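PDB 7AM1: protein SSD1 from Saccharomyces cerevisiae S288C, which binds mRNA, including its untranslated regions, and represses translation as a non-enzymatic pseudonuclease of the RNase II family. Local coordinates for residues T359-Y364 with S473-L478; N365-S370 with F378-R383; S744-F749 with K757-D762; T774-E779 with I883-K888. All blocks are in the same frame, centred on the assembly; numbering follows the deposited sequence.

Interaction 1: T359-Y364 with S473-L478; sequences TDTNEY and SPSNIL
A single water oxygen is gripped by Tyr364 O, Ser475 OG and Ser473 O, and it makes the polar link between two segments that share no direct hydrogen bond. The water donates to Tyr364 O at 2.8 Å and, over a longer 3.2 Å, to Ser473 O. Its third partner, Ser475 OG, also lies 2.8 Å from the water and is set beside its own backbone N, anti to the carbonyl carbon (chi1 -69°). On that same hydroxyl oxygen rests the methyl of Thr361, with CG2 3.6 Å from Ser475 OG. Further back, the pair Thr359 and Ser473 meets through aliphatic atoms, CB to CB at 4.1 Å, while Thr359 OG1 turns to Asn357 OD1. The contact is thus small, burying 173 Å² in all, and lies at the surface. What shapes its 359-364 side is a turn that begins at Asp360. Asp360 OD1 accepts from Asn362 N at 2.9 Å, and Asp360 O takes both Glu363 N and Tyr364 N, bonds that hold the turn and probably help to place Tyr364 O near the water. The geometry is that of an Asx turn, set in the loop between strands 356-358 and 367-370 of the mixed RNB-domain sheet and joined by water to the chain entering the outermost strand 476-479.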
loop_
_atom_site.group_PDB
_atom_site.type_symbol
_atom_site.label_atom_id
_atom_site.label_comp_id
_atom_site.label_asym_id
_atom_site.label_seq_id
_atom_site.Cartn_x
_atom_site.Cartn_y
_atom_site.Cartn_z
ATOM N N THR A 359 31.679 17.293 13.944
ATOM C CA THR A 359 32.705 16.608 13.168
ATOM C C THR A 359 33.864 16.089 14.012
ATOM O O THR A 359 34.673 15.305 13.503
ATOM C CB THR A 359 33.270 17.531 12.079
ATOM O OG1 THR A 359 33.890 18.670 12.686
ATOM C CG2 THR A 359 32.167 17.998 11.138
ATOM N N ASP A 360 33.967 16.502 15.275
ATOM C CA ASP A 360 35.028 16.019 16.153
ATOM C C ASP A 360 34.747 14.567 16.519
ATOM O O ASP A 360 33.851 14.283 17.323
ATOM C CB ASP A 360 35.126 16.891 17.402
ATOM C CG ASP A 360 36.378 16.613 18.212
ATOM O OD1 ASP A 360 36.921 15.494 18.112
ATOM O OD2 ASP A 360 36.819 17.519 18.951
ATOM N N THR A 361 35.500 13.643 15.918
ATOM C CA THR A 361 35.299 12.220 16.166
ATOM C C THR A 361 35.728 11.800 17.567
ATOM O O THR A 361 35.504 10.642 17.939
ATOM C CB THR A 361 36.048 11.394 15.116
ATOM O OG1 THR A 361 37.424 11.788 15.067
ATOM C CG2 THR A 361 35.416 11.592 13.740
ATOM N N ASN A 362 36.348 12.698 18.340
ATOM C CA ASN A 362 36.626 12.410 19.740
ATOM C C ASN A 362 35.414 12.639 20.629
ATOM O O ASN A 362 35.323 12.031 21.701
ATOM C CB ASN A 362 37.767 13.291 20.263
ATOM C CG ASN A 362 39.083 13.021 19.571
ATOM O OD1 ASN A 362 39.363 11.896 19.161
ATOM N ND2 ASN A 362 39.906 14.055 19.447
ATOM N N GLU A 363 34.462 13.457 20.183
ATOM C CA GLU A 363 33.302 13.811 20.986
ATOM C C GLU A 363 32.026 13.118 20.548
ATOM O O GLU A 363 31.157 12.871 21.387
ATOM C CB GLU A 363 33.060 15.326 20.942
ATOM C CG GLU A 363 34.204 16.179 21.471
ATOM C CD GLU A 363 34.416 16.046 22.969
ATOM O OE1 GLU A 363 33.445 15.743 23.693
ATOM O OE2 GLU A 363 35.558 16.261 23.425
ATOM N N TYR A 364 31.885 12.814 19.259
ATOM C CA TYR A 364 30.666 12.229 18.720
ATOM C C TYR A 364 31.037 11.031 17.865
ATOM O O TYR A 364 31.942 11.117 17.028
ATOM C CB TYR A 364 29.876 13.252 17.890
ATOM C CG TYR A 364 29.496 14.482 18.675
ATOM C CD1 TYR A 364 28.364 14.489 19.475
ATOM C CD2 TYR A 364 30.272 15.630 18.627
ATOM C CE1 TYR A 364 28.011 15.603 20.200
ATOM C CE2 TYR A 364 29.931 16.753 19.356
ATOM C CZ TYR A 364 28.796 16.732 20.139
ATOM O OH TYR A 364 28.445 17.842 20.871
ATOM N N SER A 473 30.333 14.375 10.419
ATOM C CA SER A 473 31.321 13.563 9.714
ATOM C C SER A 473 31.230 12.172 10.319
ATOM O O SER A 473 31.844 11.887 11.350
ATOM C CB SER A 473 32.732 14.138 9.860
ATOM O OG SER A 473 33.658 13.391 9.090
ATOM N N PRO A 474 30.451 11.273 9.706
ATOM C CA PRO A 474 30.203 9.972 10.342
ATOM C C PRO A 474 31.488 9.212 10.632
ATOM O O PRO A 474 32.446 9.241 9.856
ATOM C CB PRO A 474 29.333 9.232 9.316
ATOM C CG PRO A 474 28.690 10.314 8.517
ATOM C CD PRO A 474 29.697 11.424 8.447
ATOM N N SER A 475 31.500 8.532 11.773
ATOM C CA SER A 475 32.586 7.620 12.098
ATOM C C SER A 475 32.343 6.233 11.534
ATOM O O SER A 475 33.303 5.497 11.279
ATOM C CB SER A 475 32.768 7.537 13.614
ATOM O OG SER A 475 33.272 8.758 14.119
ATOM N N ASN A 476 31.078 5.870 11.336
ATOM C CA ASN A 476 30.715 4.540 10.879
ATOM C C ASN A 476 29.467 4.639 10.018
ATOM O O ASN A 476 28.717 5.614 10.084
ATOM C CB ASN A 476 30.471 3.594 12.061
ATOM C CG ASN A 476 31.708 3.391 12.903
ATOM O OD1 ASN A 476 31.860 3.994 13.968
ATOM N ND2 ASN A 476 32.606 2.542 12.427
ATOM N N ILE A 477 29.257 3.614 9.200
ATOM C CA ILE A 477 28.032 3.470 8.424
ATOM C C ILE A 477 27.576 2.024 8.556
ATOM O O ILE A 477 28.352 1.099 8.290
ATOM C CB ILE A 477 28.219 3.856 6.947
ATOM C CG1 ILE A 477 26.886 3.734 6.207
ATOM C CG2 ILE A 477 29.289 3.001 6.288
ATOM C CD1 ILE A 477 26.834 4.525 4.916
ATOM N N LEU A 478 26.334 1.836 8.997
ATOM C CA LEU A 478 25.735 0.521 9.164
ATOM C C LEU A 478 24.496 0.412 8.290
ATOM O O LEU A 478 23.702 1.356 8.208
ATOM C CB LEU A 478 25.334 0.256 10.621
ATOM C CG LEU A 478 26.429 -0.095 11.625
ATOM C CD1 LEU A 478 25.832 -0.181 13.020
ATOM C CD2 LEU A 478 27.112 -1.398 11.251
HETATM O O HOH W 1 31.352 10.755 14.304
#

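Interaction 2: N365-S370 with F378-R383; sequences NIFAIS and FALHVR
Phe367 CG stands between the backbone N and the carbonyl carbon (chi1 52°), and the ring beyond it lies against Leu380, whose own CG is anti to its carbonyl carbon (chi1 -72°). The result is a CH-pi contact: Leu380 CB lies 4.2 Å from the centroid of the Phe367 ring and 27° off its normal, over the face. CZ of Phe367 is the ring atom nearest that carbon, and Leu380 O also lies over a face of the ring, nearest CD1. The backbones below are an antiparallel hydrogen-bonded pair, Phe367 N to Leu380 O at 2.9 Å and Leu380 N to Phe367 O at 3.0 Å. On the other face of the hairpin, Ile366 CG2 touches Ala379 CB at 3.6 Å and Ile366 CG1 touches His381 CB at 3.7 Å; the imidazole itself bonds to Glu391 and His395. An alanine in place of Phe367 would probably open a gap beside Leu380 CB and CD1, leaving them without their aromatic cover. Helix 544-568 also packs on Leu380, through Ile549 and Ile552. Chemically, backbone bonds set this RNB-domain hairpin's pairing and its side chains meet by apolar and CH-pi contacts, while His381 finds its polar partners outside it.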
loop_
_atom_site.group_PDB
_atom_site.type_symbol
_atom_site.label_atom_id
_atom_site.label_comp_id
_atom_site.label_asym_id
_atom_site.label_seq_id
_atom_site.Cartn_x
_atom_site.Cartn_y
_atom_site.Cartn_z
ATOM N N ASN A 365 30.359 9.914 18.103
ATOM C CA ASN A 365 30.496 8.702 17.301
ATOM C C ASN A 365 29.208 8.571 16.492
ATOM O O ASN A 365 28.270 7.877 16.884
ATOM C CB ASN A 365 30.748 7.479 18.169
ATOM C CG ASN A 365 31.047 6.236 17.349
ATOM O OD1 ASN A 365 30.852 6.213 16.133
ATOM N ND2 ASN A 365 31.528 5.195 18.015
ATOM N N ILE A 366 29.157 9.278 15.374
ATOM C CA ILE A 366 27.975 9.298 14.521
ATOM C C ILE A 366 28.050 8.122 13.560
ATOM O O ILE A 366 29.063 7.928 12.876
ATOM C CB ILE A 366 27.871 10.627 13.759
ATOM C CG1 ILE A 366 27.569 11.769 14.730
ATOM C CG2 ILE A 366 26.766 10.562 12.708
ATOM C CD1 ILE A 366 27.826 13.142 14.158
ATOM N N PHE A 367 26.991 7.329 13.506
ATOM C CA PHE A 367 26.907 6.279 12.505
ATOM C C PHE A 367 25.783 6.616 11.537
ATOM O O PHE A 367 24.659 6.917 11.952
ATOM C CB PHE A 367 26.715 4.890 13.133
ATOM C CG PHE A 367 25.577 4.788 14.109
ATOM C CD1 PHE A 367 25.736 5.185 15.422
ATOM C CD2 PHE A 367 24.357 4.256 13.717
ATOM C CE1 PHE A 367 24.694 5.082 16.326
ATOM C CE2 PHE A 367 23.310 4.148 14.618
ATOM C CZ PHE A 367 23.481 4.564 15.924
ATOM N N ALA A 368 26.113 6.606 10.252
ATOM C CA ALA A 368 25.121 6.802 9.210
ATOM C C ALA A 368 24.402 5.483 8.972
ATOM O O ALA A 368 25.015 4.414 9.028
ATOM C CB ALA A 368 25.786 7.290 7.925
ATOM N N ILE A 369 23.094 5.558 8.745
ATOM C CA ILE A 369 22.281 4.384 8.445
ATOM C C ILE A 369 22.074 4.301 6.941
ATOM O O ILE A 369 21.621 5.265 6.311
ATOM C CB ILE A 369 20.931 4.429 9.185
ATOM C CG1 ILE A 369 21.160 4.625 10.688
ATOM C CG2 ILE A 369 20.119 3.174 8.897
ATOM C CD1 ILE A 369 21.758 3.413 11.384
ATOM N N SER A 370 22.408 3.152 6.366
ATOM C CA SER A 370 22.187 2.890 4.955
ATOM C C SER A 370 21.095 1.842 4.794
ATOM O O SER A 370 20.941 0.939 5.622
ATOM C CB SER A 370 23.472 2.417 4.269
ATOM O OG SER A 370 23.871 1.145 4.745
ATOM N N PHE A 378 20.229 9.482 6.827
ATOM C CA PHE A 378 19.941 9.637 8.245
ATOM C C PHE A 378 21.097 9.062 9.043
ATOM O O PHE A 378 21.622 7.998 8.704
ATOM C CB PHE A 378 18.641 8.927 8.610
ATOM C CG PHE A 378 18.233 9.094 10.041
ATOM C CD1 PHE A 378 17.651 10.273 10.466
ATOM C CD2 PHE A 378 18.395 8.064 10.951
ATOM C CE1 PHE A 378 17.254 10.430 11.772
ATOM C CE2 PHE A 378 17.992 8.217 12.256
ATOM C CZ PHE A 378 17.419 9.402 12.666
ATOM N N ALA A 379 21.506 9.779 10.087
ATOM C CA ALA A 379 22.610 9.359 10.935
ATOM C C ALA A 379 22.266 9.671 12.385
ATOM O O ALA A 379 21.447 10.548 12.675
ATOM C CB ALA A 379 23.918 10.042 10.521
ATOM N N LEU A 380 22.919 8.953 13.299
ATOM C CA LEU A 380 22.621 9.072 14.714
ATOM C C LEU A 380 23.899 9.099 15.534
ATOM O O LEU A 380 24.932 8.565 15.119
ATOM C CB LEU A 380 21.788 7.884 15.221
ATOM C CG LEU A 380 20.325 7.733 14.833
ATOM C CD1 LEU A 380 19.858 6.334 15.223
ATOM C CD2 LEU A 380 19.483 8.809 15.502
ATOM N N HIS A 381 23.813 9.707 16.714
ATOM C CA HIS A 381 24.815 9.494 17.744
ATOM C C HIS A 381 24.106 9.411 19.085
ATOM O O HIS A 381 23.001 9.934 19.255
ATOM C CB HIS A 381 25.898 10.587 17.771
ATOM C CG HIS A 381 25.473 11.883 18.394
ATOM N ND1 HIS A 381 25.093 12.978 17.649
ATOM C CD2 HIS A 381 25.435 12.279 19.689
ATOM C CE1 HIS A 381 24.815 13.986 18.458
ATOM N NE2 HIS A 381 25.009 13.586 19.702
ATOM N N VAL A 382 24.729 8.704 20.017
ATOM C CA VAL A 382 24.309 8.692 21.411
ATOM C C VAL A 382 25.545 9.042 22.225
ATOM O O VAL A 382 26.636 8.524 21.961
ATOM C CB VAL A 382 23.719 7.335 21.841
ATOM C CG1 VAL A 382 23.585 7.269 23.349
ATOM C CG2 VAL A 382 22.380 7.100 21.183
ATOM N N ARG A 383 25.389 9.939 23.182
ATOM C CA ARG A 383 26.533 10.433 23.930
ATOM C C ARG A 383 26.109 10.591 25.376
ATOM O O ARG A 383 24.983 11.007 25.659
ATOM C CB ARG A 383 27.037 11.751 23.319
ATOM C CG ARG A 383 28.224 12.405 24.001
ATOM C CD ARG A 383 28.659 13.629 23.191
ATOM N NE ARG A 383 29.745 14.379 23.815
ATOM C CZ ARG A 383 29.580 15.376 24.676
ATOM N NH1 ARG A 383 28.361 15.761 25.032
ATOM N NH2 ARG A 383 30.638 15.991 25.179
HETATM O O HOH W 2 28.555 9.845 20.443
#

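Interaction 3: S744-F749 with K757-D762; sequences SSFDVF and KRVHGD
Asp747 and Arg758 lie side by side, pointing the same way, with carboxylate and guanidinium planes only 15° apart. This near coplanarity lets Arg758 grip side-on: NE donates to Asp747 OD1 at 2.6 Å and NH2 to Asp747 OD2 at 3.2 Å, each oxygen using its syn lone pair. A bend at chi3 (-62°) turns Arg758 NE toward the acid. Asp747 OD2 has a second partner in Tyr742 OH, so the carboxylate is held from more than one direction. Arg758 CG in turn lies 3.5 Å above the plane of the His760 ring, toward its rim; the ring nitrogens bond to Asp154 and Glu185. A methionine in place of Arg758 would probably leave the buried Asp747 charge without its mate and the carboxylate freer to turn. On the other face, with Val748 and Lys757, Phe746 and Val759 also run alongside each other, and Val759 CB sits over the ring face, 3.7 Å from the Phe746 ring centroid and 20° off its normal. Backbone bonds lock this register, with Val759 N to Phe746 O at 2.8 Å and Val748 N to Lys757 O at 2.8 Å. Strand 888-896 packs on Phe746 and Val759 through Ile889 and Ile891. With strand 732-741, the hairpin forms a three-strand antiparallel meander in a five-stranded sheet, consistent with the OB fold assigned to the DIS3L2-type C-terminal domain.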
loop_
_atom_site.group_PDB
_atom_site.type_symbol
_atom_site.label_atom_id
_atom_site.label_comp_id
_atom_site.label_asym_id
_atom_site.label_seq_id
_atom_site.Cartn_x
_atom_site.Cartn_y
_atom_site.Cartn_z
ATOM N N SER A 744 -21.326 -18.100 0.705
ATOM C CA SER A 744 -20.883 -19.003 -0.354
ATOM C C SER A 744 -19.398 -18.826 -0.654
ATOM O O SER A 744 -18.943 -19.191 -1.745
ATOM C CB SER A 744 -21.753 -18.788 -1.607
ATOM O OG SER A 744 -21.351 -19.606 -2.693
ATOM N N SER A 745 -18.628 -18.312 0.299
ATOM C CA SER A 745 -17.205 -18.063 0.113
ATOM C C SER A 745 -16.614 -17.775 1.484
ATOM O O SER A 745 -17.334 -17.651 2.476
ATOM C CB SER A 745 -16.952 -16.899 -0.847
ATOM O OG SER A 745 -17.529 -15.697 -0.361
ATOM N N PHE A 746 -15.290 -17.689 1.530
ATOM C CA PHE A 746 -14.619 -17.294 2.758
ATOM C C PHE A 746 -13.232 -16.784 2.408
ATOM O O PHE A 746 -12.643 -17.184 1.399
ATOM C CB PHE A 746 -14.543 -18.447 3.772
ATOM C CG PHE A 746 -13.847 -19.690 3.264
ATOM C CD1 PHE A 746 -14.532 -20.628 2.503
ATOM C CD2 PHE A 746 -12.518 -19.935 3.578
ATOM C CE1 PHE A 746 -13.901 -21.782 2.050
ATOM C CE2 PHE A 746 -11.877 -21.088 3.126
ATOM C CZ PHE A 746 -12.574 -22.011 2.358
ATOM N N ASP A 747 -12.723 -15.893 3.252
ATOM C CA ASP A 747 -11.409 -15.299 3.061
ATOM C C ASP A 747 -10.373 -16.041 3.894
ATOM O O ASP A 747 -10.634 -16.432 5.036
ATOM C CB ASP A 747 -11.421 -13.814 3.435
ATOM C CG ASP A 747 -12.382 -13.010 2.582
ATOM O OD1 ASP A 747 -12.691 -13.466 1.458
ATOM O OD2 ASP A 747 -12.821 -11.927 3.029
ATOM N N VAL A 748 -9.201 -16.239 3.306
ATOM C CA VAL A 748 -8.066 -16.839 3.988
ATOM C C VAL A 748 -6.895 -15.884 3.833
ATOM O O VAL A 748 -6.812 -15.130 2.858
ATOM C CB VAL A 748 -7.712 -18.234 3.425
ATOM C CG1 VAL A 748 -8.866 -19.207 3.629
ATOM C CG2 VAL A 748 -7.353 -18.136 1.948
ATOM N N PHE A 749 -5.989 -15.907 4.799
ATOM C CA PHE A 749 -4.741 -15.177 4.655
ATOM C C PHE A 749 -3.592 -16.121 4.961
ATOM O O PHE A 749 -3.739 -17.113 5.683
ATOM C CB PHE A 749 -4.695 -13.913 5.536
ATOM C CG PHE A 749 -4.681 -14.183 7.003
ATOM C CD1 PHE A 749 -5.825 -14.609 7.652
ATOM C CD2 PHE A 749 -3.530 -13.976 7.740
ATOM C CE1 PHE A 749 -5.819 -14.849 9.010
ATOM C CE2 PHE A 749 -3.512 -14.215 9.097
ATOM C CZ PHE A 749 -4.661 -14.652 9.737
ATOM N N LYS A 757 -6.884 -13.800 0.309
ATOM C CA LYS A 757 -7.635 -14.165 -0.884
ATOM C C LYS A 757 -8.912 -14.887 -0.479
ATOM O O LYS A 757 -9.091 -15.281 0.675
ATOM C CB LYS A 757 -6.795 -15.038 -1.825
ATOM C CG LYS A 757 -5.609 -14.311 -2.434
ATOM C CD LYS A 757 -6.040 -13.399 -3.568
ATOM C CE LYS A 757 -5.069 -12.241 -3.768
ATOM N NZ LYS A 757 -5.504 -11.022 -3.023
ATOM N N ARG A 758 -9.798 -15.075 -1.453
ATOM C CA ARG A 758 -11.143 -15.571 -1.203
ATOM C C ARG A 758 -11.380 -16.895 -1.915
ATOM O O ARG A 758 -11.185 -16.997 -3.131
ATOM C CB ARG A 758 -12.178 -14.538 -1.658
ATOM C CG ARG A 758 -13.623 -14.989 -1.523
ATOM C CD ARG A 758 -14.566 -13.803 -1.620
ATOM N NE ARG A 758 -14.310 -12.857 -0.535
ATOM C CZ ARG A 758 -14.677 -11.582 -0.538
ATOM N NH1 ARG A 758 -15.327 -11.071 -1.578
ATOM N NH2 ARG A 758 -14.393 -10.816 0.504
ATOM N N VAL A 759 -11.814 -17.895 -1.152
ATOM C CA VAL A 759 -12.258 -19.170 -1.700
ATOM C C VAL A 759 -13.730 -19.044 -2.070
ATOM O O VAL A 759 -14.557 -18.647 -1.239
ATOM C CB VAL A 759 -12.041 -20.310 -0.692
ATOM C CG1 VAL A 759 -12.592 -21.622 -1.249
ATOM C CG2 VAL A 759 -10.560 -20.444 -0.342
ATOM N N HIS A 760 -14.055 -19.359 -3.320
ATOM C CA HIS A 760 -15.418 -19.268 -3.825
ATOM C C HIS A 760 -16.035 -20.657 -3.943
ATOM O O HIS A 760 -15.437 -21.560 -4.539
ATOM C CB HIS A 760 -15.439 -18.566 -5.182
ATOM C CG HIS A 760 -14.993 -17.143 -5.120
ATOM N ND1 HIS A 760 -15.845 -16.112 -4.784
ATOM C CD2 HIS A 760 -13.778 -16.580 -5.318
ATOM C CE1 HIS A 760 -15.176 -14.973 -4.795
ATOM N NE2 HIS A 760 -13.921 -15.228 -5.115
ATOM N N GLY A 761 -17.235 -20.817 -3.385
ATOM C CA GLY A 761 -17.904 -22.105 -3.454
ATOM C C GLY A 761 -18.153 -22.557 -4.880
ATOM O O GLY A 761 -18.073 -23.750 -5.185
ATOM N N ASP A 762 -18.456 -21.614 -5.775
ATOM C CA ASP A 762 -18.752 -21.955 -7.160
ATOM C C ASP A 762 -17.506 -22.301 -7.966
ATOM O O ASP A 762 -17.600 -22.457 -9.185
ATOM C CB ASP A 762 -19.515 -20.815 -7.839
ATOM C CG ASP A 762 -18.702 -19.542 -7.948
ATOM O OD1 ASP A 762 -17.471 -19.593 -7.738
ATOM O OD2 ASP A 762 -19.305 -18.486 -8.242
HETATM O O HOH W 3 -19.689 -19.116 -4.806
#

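Interaction 4: T774-E779 with I883-K888; sequences TNRVLE and IHELQK
Arg776 reaches Glu885 along most of its length. Its CB lies 3.8 Å from Glu885 OE1, and CG follows at 4.1 Å from the same OE1. The chain then bends at chi2 and chi3 (chi3 -59°), turning NE toward the acid. NE donates to Glu885 OE2 at 3.0 Å, coming from above the carboxylate plane, 45° out of it. CZ lies 3.2 Å from Glu885 OE2. At the tip, NH2 donates to the same Glu885 OE2 at 2.7 Å, nearly along its C-O bond. Both nitrogens therefore fall on one oxygen, with the two flat groups 60° apart, unlike a paired salt bridge that uses both carboxylate oxygens. A weak bond from Val741 N adds to the load on OE2. Beyond the arginine, Val777 and His884 point the same way: Val777 CG2 comes to 3.3 Å from His884 ND1, while CG1 stands over a ring face near the rim. His884 NE2 bonds to Glu882. On the opposite side of the sheet from these two, Leu778 and Ile883 form the antiparallel hydrogen-bonded pair, Ile883 N to Leu778 O at 2.8 Å and Leu778 N to Ile883 O at 3.2 Å. Arg776 and Val777 form a G1 beta bulge opposite Asp772 of the neighbouring strand 766-772, and beyond Ile883 the chain makes a type II turn from His884 to Gln887. The contact thus joins strands 777-782 and 878-884, with Asn594 near the C-terminal end of helix 582-595 touching both Arg776 and Glu885, and strand 732-741 meeting Leu778, Ile883 and Glu885 through Val741, Val738 and Gln740.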
loop_
_atom_site.group_PDB
_atom_site.type_symbol
_atom_site.label_atom_id
_atom_site.label_comp_id
_atom_site.label_asym_id
_atom_site.label_seq_id
_atom_site.Cartn_x
_atom_site.Cartn_y
_atom_site.Cartn_z
ATOM N N THR A 774 -25.437 -16.797 12.433
ATOM C CA THR A 774 -25.280 -16.459 13.842
ATOM C C THR A 774 -23.918 -16.907 14.359
ATOM O O THR A 774 -23.232 -16.153 15.059
ATOM C CB THR A 774 -26.398 -17.094 14.669
ATOM O OG1 THR A 774 -26.211 -18.514 14.723
ATOM C CG2 THR A 774 -27.754 -16.795 14.048
ATOM N N ASN A 775 -23.509 -18.126 14.016
ATOM C CA ASN A 775 -22.253 -18.682 14.492
ATOM C C ASN A 775 -21.096 -18.462 13.527
ATOM O O ASN A 775 -19.966 -18.841 13.845
ATOM C CB ASN A 775 -22.412 -20.190 14.730
ATOM C CG ASN A 775 -23.315 -20.508 15.903
ATOM O OD1 ASN A 775 -23.953 -19.622 16.468
ATOM N ND2 ASN A 775 -23.388 -21.784 16.263
ATOM N N ARG A 776 -21.336 -17.834 12.373
ATOM C CA ARG A 776 -20.275 -17.576 11.400
ATOM C C ARG A 776 -19.575 -18.882 11.012
ATOM O O ARG A 776 -18.359 -19.033 11.144
ATOM C CB ARG A 776 -19.278 -16.551 11.955
ATOM C CG ARG A 776 -19.920 -15.281 12.511
ATOM C CD ARG A 776 -20.262 -14.282 11.406
ATOM N NE ARG A 776 -19.064 -13.890 10.661
ATOM C CZ ARG A 776 -19.063 -13.257 9.492
ATOM N NH1 ARG A 776 -20.204 -12.935 8.895
ATOM N NH2 ARG A 776 -17.910 -12.946 8.915
ATOM N N VAL A 777 -20.368 -19.822 10.504
ATOM C CA VAL A 777 -19.873 -21.145 10.136
ATOM C C VAL A 777 -20.449 -21.511 8.778
ATOM O O VAL A 777 -21.667 -21.460 8.575
ATOM C CB VAL A 777 -20.243 -22.219 11.178
ATOM C CG1 VAL A 777 -19.966 -23.611 10.628
ATOM C CG2 VAL A 777 -19.464 -21.998 12.461
ATOM N N LEU A 778 -19.573 -21.885 7.853
ATOM C CA LEU A 778 -19.955 -22.318 6.519
ATOM C C LEU A 778 -19.680 -23.808 6.400
ATOM O O LEU A 778 -18.560 -24.258 6.662
ATOM C CB LEU A 778 -19.182 -21.529 5.460
ATOM C CG LEU A 778 -19.261 -21.998 4.012
ATOM C CD1 LEU A 778 -20.636 -21.722 3.447
ATOM C CD2 LEU A 778 -18.189 -21.298 3.190
ATOM N N GLU A 779 -20.699 -24.570 6.030
ATOM C CA GLU A 779 -20.573 -26.015 5.877
ATOM C C GLU A 779 -20.582 -26.339 4.390
ATOM O O GLU A 779 -21.598 -26.151 3.709
ATOM C CB GLU A 779 -21.684 -26.747 6.625
ATOM C CG GLU A 779 -21.569 -26.602 8.136
ATOM C CD GLU A 779 -22.501 -27.524 8.898
ATOM O OE1 GLU A 779 -23.381 -28.146 8.262
ATOM O OE2 GLU A 779 -22.346 -27.630 10.134
ATOM N N ILE A 883 -16.161 -24.790 7.980
ATOM C CA ILE A 883 -15.234 -23.672 7.842
ATOM C C ILE A 883 -15.543 -22.676 8.955
ATOM O O ILE A 883 -16.637 -22.098 8.995
ATOM C CB ILE A 883 -15.347 -23.011 6.457
ATOM C CG1 ILE A 883 -15.282 -24.057 5.336
ATOM C CG2 ILE A 883 -14.249 -21.977 6.270
ATOM C CD1 ILE A 883 -13.956 -24.783 5.238
ATOM N N HIS A 884 -14.578 -22.475 9.852
ATOM C CA HIS A 884 -14.714 -21.572 10.983
ATOM C C HIS A 884 -13.709 -20.436 10.866
ATOM O O HIS A 884 -12.598 -20.620 10.363
ATOM C CB HIS A 884 -14.468 -22.284 12.324
ATOM C CG HIS A 884 -15.451 -23.366 12.637
ATOM N ND1 HIS A 884 -16.515 -23.178 13.492
ATOM C CD2 HIS A 884 -15.519 -24.655 12.230
ATOM C CE1 HIS A 884 -17.204 -24.301 13.587
ATOM N NE2 HIS A 884 -16.621 -25.213 12.831
ATOM N N GLU A 885 -14.087 -19.265 11.366
ATOM C CA GLU A 885 -13.156 -18.145 11.378
ATOM C C GLU A 885 -11.978 -18.464 12.293
ATOM O O GLU A 885 -12.144 -19.028 13.376
ATOM C CB GLU A 885 -13.874 -16.868 11.820
ATOM C CG GLU A 885 -14.857 -16.365 10.769
ATOM C CD GLU A 885 -15.665 -15.157 11.208
ATOM O OE1 GLU A 885 -15.826 -14.943 12.429
ATOM O OE2 GLU A 885 -16.148 -14.427 10.315
ATOM N N LEU A 886 -10.775 -18.139 11.820
ATOM C CA LEU A 886 -9.506 -18.346 12.518
ATOM C C LEU A 886 -9.095 -19.812 12.590
ATOM O O LEU A 886 -8.122 -20.137 13.281
ATOM C CB LEU A 886 -9.522 -17.748 13.932
ATOM C CG LEU A 886 -9.738 -16.232 13.977
ATOM C CD1 LEU A 886 -9.550 -15.682 15.386
ATOM C CD2 LEU A 886 -8.802 -15.514 13.004
ATOM N N GLN A 887 -9.796 -20.705 11.897
ATOM C CA GLN A 887 -9.330 -22.076 11.785
ATOM C C GLN A 887 -8.257 -22.173 10.704
ATOM O O GLN A 887 -8.188 -21.354 9.784
ATOM C CB GLN A 887 -10.488 -23.018 11.456
ATOM N N LYS A 888 -7.402 -23.182 10.834
ATOM C CA LYS A 888 -6.413 -23.490 9.810
ATOM C C LYS A 888 -7.039 -24.418 8.778
ATOM O O LYS A 888 -7.821 -25.308 9.124
ATOM C CB LYS A 888 -5.171 -24.135 10.426
ATOM C CG LYS A 888 -4.550 -23.341 11.566
ATOM C CD LYS A 888 -3.973 -22.022 11.063
ATOM C CE LYS A 888 -3.384 -21.183 12.193
ATOM N NZ LYS A 888 -4.389 -20.269 12.817
#

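The four contacts fall into two touching pairs. Interactions 1 and 2, centres 8 Å apart, belong to one RNB-domain sheet: strands 476-479 and 367-370 are neighbours, joined by probable hydrogen bonds such as Ser475 N to Ile366 O at 2.7 Å, and interaction 2 is nested inside the loop that interaction 1 closes. Interactions 3 and 4, centres 12 Å apart, meet through apolar packing between different sheets, with Phe746 CD1 3.8 Å from Leu778 CD2 and Phe746 CD2 3.8 Å from Ile883 CG2. The pairs are remote: the centres of interactions 2 and 3 are about 48 Å apart, on opposite sides of the chain's centre, and their nearest atoms about 29 Å.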